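Local coordinates for methyltransferase domain-containing protein (Pyrococcus horikoshii, PDB 1VE3), which binds S-adenosylmethionine and probably acts as a methyltransferase, although the acceptor of the methyl group is not known, at residues E120-F125 with K204-K209; T175-F180 with R188-V193. All coordinates share one frame; numbering follows the deposited sequence.

The chain passes through residues 120-125 of contact 1 first, then both strands of contact 2 (175-180 and 188-193), and returns to contact 1 at 204-209, so the hairpin is an insertion within the longer excursion that contact 1 brings back together. The two share no strand. Contact 1 joins helix 118-131 to the start of strand 207-215, outermost within this chain in the mixed seven-stranded sheet, whereas contact 2 belongs to the separate antiparallel sheet of strands 166-170, 175-179 and 188-192. Their centres lie about 24 Å apart and their nearest atoms about 5 Å. The methyltransferase core thus carries a small added sheet, and helix 196-203 leads back from it.

Contact 1 (E120-F125 with K204-K209); sequences ELNQVF and KLYFTK
The edge of the Phe207 ring points at the face of Phe125 in a T-shaped pair, centroids 6.0 Å apart and planes at 82°. Leu121 CG rests on one face of Phe125, toward the rim, and Tyr206 CB lies on one face of Phe207. Across the contact, Phe125 C lies over one face of the Tyr206 ring and Asn122 ND2 at its edge, near the ring plane; Leu205 CB also lies over a face. Phe125 CB meets Tyr206 CD2 at 3.5 Å. Asn122 crosses the tyrosine at about a right angle, and its ND2 donates to Tyr206 OH; the modelled distance of 2.5 Å is doubtfully short, the bond bent (137°) and the hydroxyl tilted 25° from the amide plane. An alanine in place of Tyr206 would probably leave Asn122 ND2 without its hydroxyl partner and open a gap beside Phe125 CB. Phe207 also stacks on Phe138, and Phe125 reaches Leu202 and Ala203 of helix 196-203. Helix 118-131 is the crossover between parallel strands 104-110 and 136-143, and its packing against strand 207-215, outermost in this chain's sheet, belongs to the Rossmann-like, 3-2-1-4-5-7-6 sheet of class I S-adenosylmethionine-dependent methyltransferases.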
# COMPACT_ATOMS: atom_id res chain seq x y z
N GLU A 120 4.33 -0.98 30.96
CA GLU A 120 4.74 -2.02 30.00
C GLU A 120 5.69 -1.41 28.98
O GLU A 120 6.69 -2.03 28.60
CB GLU A 120 3.52 -2.62 29.28
CG GLU A 120 2.46 -3.18 30.22
CD GLU A 120 1.25 -3.75 29.49
OE1 GLU A 120 0.82 -3.13 28.49
OE2 GLU A 120 0.73 -4.81 29.92
N LEU A 121 5.38 -0.20 28.52
CA LEU A 121 6.24 0.44 27.54
C LEU A 121 7.57 0.75 28.23
O LEU A 121 8.61 0.77 27.59
CB LEU A 121 5.61 1.72 27.00
CG LEU A 121 6.39 2.35 25.84
CD1 LEU A 121 6.56 1.33 24.71
CD2 LEU A 121 5.67 3.58 25.34
N ASN A 122 7.53 1.00 29.54
CA ASN A 122 8.74 1.27 30.30
C ASN A 122 9.65 0.05 30.25
O ASN A 122 10.85 0.17 30.06
CB ASN A 122 8.41 1.61 31.76
CG ASN A 122 9.66 1.74 32.62
OD1 ASN A 122 9.76 1.12 33.69
ND2 ASN A 122 10.61 2.55 32.17
N GLN A 123 9.06 -1.14 30.41
CA GLN A 123 9.81 -2.39 30.38
C GLN A 123 10.40 -2.65 29.00
O GLN A 123 11.53 -3.11 28.87
CB GLN A 123 8.90 -3.57 30.77
CG GLN A 123 8.07 -3.33 32.02
CD GLN A 123 6.94 -4.34 32.20
OE1 GLN A 123 6.20 -4.63 31.26
NE2 GLN A 123 6.78 -4.85 33.41
N VAL A 124 9.63 -2.34 27.95
CA VAL A 124 10.12 -2.54 26.59
C VAL A 124 11.35 -1.67 26.32
O VAL A 124 12.36 -2.16 25.82
CB VAL A 124 9.04 -2.20 25.55
CG1 VAL A 124 9.62 -2.24 24.15
CG2 VAL A 124 7.88 -3.18 25.67
N PHE A 125 11.26 -0.38 26.65
CA PHE A 125 12.38 0.52 26.43
C PHE A 125 13.62 0.04 27.18
O PHE A 125 14.73 0.11 26.66
CB PHE A 125 12.05 1.95 26.88
CG PHE A 125 11.16 2.71 25.94
CD1 PHE A 125 10.80 2.18 24.70
CD2 PHE A 125 10.68 3.97 26.29
CE1 PHE A 125 9.97 2.90 23.83
CE2 PHE A 125 9.86 4.70 25.43
CZ PHE A 125 9.50 4.16 24.19
N LYS A 204 13.46 9.25 27.50
CA LYS A 204 14.56 10.00 28.14
C LYS A 204 15.24 9.26 29.29
O LYS A 204 16.33 9.65 29.72
CB LYS A 204 14.06 11.36 28.64
CG LYS A 204 13.70 12.35 27.55
CD LYS A 204 13.25 13.67 28.15
CE LYS A 204 12.88 14.69 27.08
NZ LYS A 204 14.04 15.09 26.22
N LEU A 205 14.60 8.21 29.80
CA LEU A 205 15.19 7.44 30.90
C LEU A 205 16.24 6.46 30.38
O LEU A 205 17.12 6.04 31.13
CB LEU A 205 14.12 6.64 31.66
CG LEU A 205 12.86 7.35 32.18
CD1 LEU A 205 12.09 6.38 33.10
CD2 LEU A 205 13.23 8.61 32.94
N TYR A 206 16.15 6.12 29.10
CA TYR A 206 17.06 5.14 28.52
C TYR A 206 17.83 5.58 27.29
O TYR A 206 18.85 4.99 26.96
CB TYR A 206 16.28 3.87 28.18
CG TYR A 206 15.42 3.37 29.32
CD1 TYR A 206 16.00 2.81 30.46
CD2 TYR A 206 14.03 3.52 29.29
CE1 TYR A 206 15.23 2.42 31.54
CE2 TYR A 206 13.24 3.13 30.37
CZ TYR A 206 13.85 2.58 31.50
OH TYR A 206 13.09 2.22 32.58
N PHE A 207 17.35 6.60 26.59
CA PHE A 207 18.03 7.03 25.37
C PHE A 207 18.19 8.53 25.19
O PHE A 207 17.53 9.32 25.88
CB PHE A 207 17.29 6.54 24.12
CG PHE A 207 16.75 5.14 24.21
CD1 PHE A 207 15.47 4.91 24.70
CD2 PHE A 207 17.50 4.07 23.74
CE1 PHE A 207 14.94 3.62 24.72
CE2 PHE A 207 16.98 2.78 23.75
CZ PHE A 207 15.70 2.55 24.24
N THR A 208 19.06 8.91 24.26
CA THR A 208 19.26 10.29 23.88
C THR A 208 18.79 10.26 22.43
O THR A 208 19.01 9.26 21.73
CB THR A 208 20.75 10.69 23.95
OG1 THR A 208 21.53 9.83 23.10
CG2 THR A 208 21.25 10.54 25.37
N LYS A 209 18.11 11.30 21.96
CA LYS A 209 17.65 11.23 20.58
C LYS A 209 18.64 11.75 19.55
O LYS A 209 19.20 12.84 19.67
CB LYS A 209 16.30 11.94 20.41
CG LYS A 209 16.30 13.42 20.62
CD LYS A 209 15.07 14.05 19.97
CE LYS A 209 13.77 13.45 20.49
NZ LYS A 209 12.57 14.17 19.97

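Contact 2 (T175-F180 with R188-V193); sequences TVVIEF and RVRFNV
Ile178 and Phe191 meet in the apolar centre of a beta hairpin, where the methyl CD1 of Ile178 touches CE2 of the Phe191 ring at 3.8 Å. Val189 CG1, two residues back on the same strand, lies 3.7 Å above one face of that ring, toward its rim. At one end of this apolar face Val176 CG1 packs on Val193 CG2 at 3.6 Å, their side chains crossing at about a right angle; toward the other end Phe180 CE1 reaches Val189 CG2 more loosely. The N-terminal part of the chain packs on this face, Tyr6 meeting Phe191 edge-to-face and Phe3 touching Val189. Bound S-adenosylmethionine is nearby but not in contact, about 8 Å from the Phe191 side chain.

The strands run antiparallel, at 155° to each other. Val176 pairs with Phe191 and Ile178 with Val189, both hydrogen-bonded pairs; the bond from Phe191 N to Val176 O is short and fairly straight (2.8 Å, 163°). Strand 166-170 flanks 175-179 on its other side, leaving 175-179 central in a three-stranded sheet.

The opposite face is more polar. Glu179 CB and Arg188 CG meet where the two side chains cross obliquely, while Glu179 OE2 and Arg188 NE remain 6.3 Å apart. Next along, the Arg190 guanidinium lays one face over Val177 CG2, with NH1 its nearest atom. Beyond it Asn192 turns its ND2 to Val114 O, and Thr175 OG1 is hydrogen-bonded to Glu173 OE1. The same hydroxyl, 3.0 Å from a water, shares it with Arg190, whose bend at chi3 (-79°) places NE; this NE gives its N-H to the water, at a modelled distance of 2.5 Å that is doubtfully short.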
# COMPACT_ATOMS: atom_id res chain seq x y z
N THR A 175 -6.65 5.63 27.92
CA THR A 175 -7.11 4.61 26.98
C THR A 175 -8.32 5.13 26.23
O THR A 175 -8.90 6.15 26.60
CB THR A 175 -7.52 3.30 27.69
OG1 THR A 175 -8.69 3.53 28.47
CG2 THR A 175 -6.39 2.78 28.59
N VAL A 176 -8.72 4.41 25.19
CA VAL A 176 -9.88 4.81 24.41
C VAL A 176 -10.51 3.61 23.71
O VAL A 176 -9.81 2.69 23.27
CB VAL A 176 -9.49 5.86 23.33
CG1 VAL A 176 -8.56 5.24 22.31
CG2 VAL A 176 -10.74 6.40 22.65
N VAL A 177 -11.84 3.64 23.64
CA VAL A 177 -12.59 2.58 22.99
C VAL A 177 -13.12 3.12 21.67
O VAL A 177 -13.80 4.15 21.64
CB VAL A 177 -13.80 2.15 23.84
CG1 VAL A 177 -14.57 1.04 23.13
CG2 VAL A 177 -13.33 1.67 25.20
N ILE A 178 -12.79 2.44 20.58
CA ILE A 178 -13.27 2.84 19.26
C ILE A 178 -14.14 1.72 18.72
O ILE A 178 -13.73 0.56 18.66
CB ILE A 178 -12.10 3.07 18.27
CG1 ILE A 178 -11.28 4.29 18.70
CG2 ILE A 178 -12.65 3.29 16.86
CD1 ILE A 178 -10.11 4.58 17.80
N GLU A 179 -15.37 2.06 18.35
CA GLU A 179 -16.31 1.09 17.81
C GLU A 179 -16.36 1.22 16.29
O GLU A 179 -16.42 2.32 15.76
CB GLU A 179 -17.70 1.32 18.39
CG GLU A 179 -18.76 0.38 17.85
CD GLU A 179 -20.16 0.75 18.32
OE1 GLU A 179 -21.12 0.08 17.91
OE2 GLU A 179 -20.29 1.72 19.11
N PHE A 180 -16.32 0.08 15.60
CA PHE A 180 -16.36 0.08 14.14
C PHE A 180 -17.72 -0.38 13.62
O PHE A 180 -18.31 -1.32 14.15
CB PHE A 180 -15.26 -0.82 13.57
CG PHE A 180 -13.87 -0.32 13.84
CD1 PHE A 180 -13.28 -0.48 15.09
CD2 PHE A 180 -13.15 0.33 12.84
CE1 PHE A 180 -12.00 0.00 15.34
CE2 PHE A 180 -11.87 0.82 13.09
CZ PHE A 180 -11.30 0.66 14.34
N ARG A 188 -15.68 -3.69 19.20
CA ARG A 188 -14.97 -2.61 19.88
C ARG A 188 -13.54 -2.98 20.21
O ARG A 188 -13.21 -4.15 20.44
CB ARG A 188 -15.70 -2.24 21.17
CG ARG A 188 -17.07 -1.63 20.96
CD ARG A 188 -17.82 -1.45 22.27
NE ARG A 188 -18.02 -2.71 22.99
CZ ARG A 188 -17.16 -3.22 23.87
NH1 ARG A 188 -16.04 -2.58 24.18
NH2 ARG A 188 -17.43 -4.39 24.45
N VAL A 189 -12.67 -1.97 20.23
CA VAL A 189 -11.27 -2.17 20.55
C VAL A 189 -10.83 -1.07 21.51
O VAL A 189 -11.21 0.08 21.34
CB VAL A 189 -10.37 -2.10 19.29
CG1 VAL A 189 -8.95 -2.49 19.64
CG2 VAL A 189 -10.93 -3.00 18.20
N ARG A 190 -10.04 -1.44 22.52
CA ARG A 190 -9.52 -0.46 23.46
C ARG A 190 -8.03 -0.29 23.18
O ARG A 190 -7.28 -1.26 23.15
CB ARG A 190 -9.74 -0.92 24.91
CG ARG A 190 -9.01 -0.04 25.93
CD ARG A 190 -9.43 -0.33 27.37
NE ARG A 190 -10.71 0.30 27.70
CZ ARG A 190 -11.88 -0.33 27.73
NH1 ARG A 190 -12.98 0.34 28.03
NH2 ARG A 190 -11.94 -1.64 27.47
N PHE A 191 -7.60 0.95 22.95
CA PHE A 191 -6.20 1.25 22.66
C PHE A 191 -5.59 2.05 23.80
O PHE A 191 -6.28 2.85 24.42
CB PHE A 191 -6.08 2.12 21.41
CG PHE A 191 -6.56 1.47 20.14
CD1 PHE A 191 -5.79 0.51 19.51
CD2 PHE A 191 -7.76 1.86 19.57
CE1 PHE A 191 -6.21 -0.06 18.30
CE2 PHE A 191 -8.20 1.30 18.37
CZ PHE A 191 -7.42 0.33 17.73
N ASN A 192 -4.30 1.85 24.05
CA ASN A 192 -3.60 2.65 25.06
C ASN A 192 -3.33 3.94 24.29
O ASN A 192 -2.86 3.89 23.15
CB ASN A 192 -2.28 2.01 25.47
CG ASN A 192 -2.45 0.92 26.49
OD1 ASN A 192 -2.82 1.18 27.63
ND2 ASN A 192 -2.17 -0.32 26.10
N VAL A 193 -3.64 5.09 24.88
CA VAL A 193 -3.44 6.36 24.20
C VAL A 193 -2.12 7.02 24.59
O VAL A 193 -1.86 7.27 25.77
CB VAL A 193 -4.58 7.35 24.50
CG1 VAL A 193 -4.47 8.56 23.57
CG2 VAL A 193 -5.94 6.66 24.33
O HOH W 1 -11.47 2.66 27.94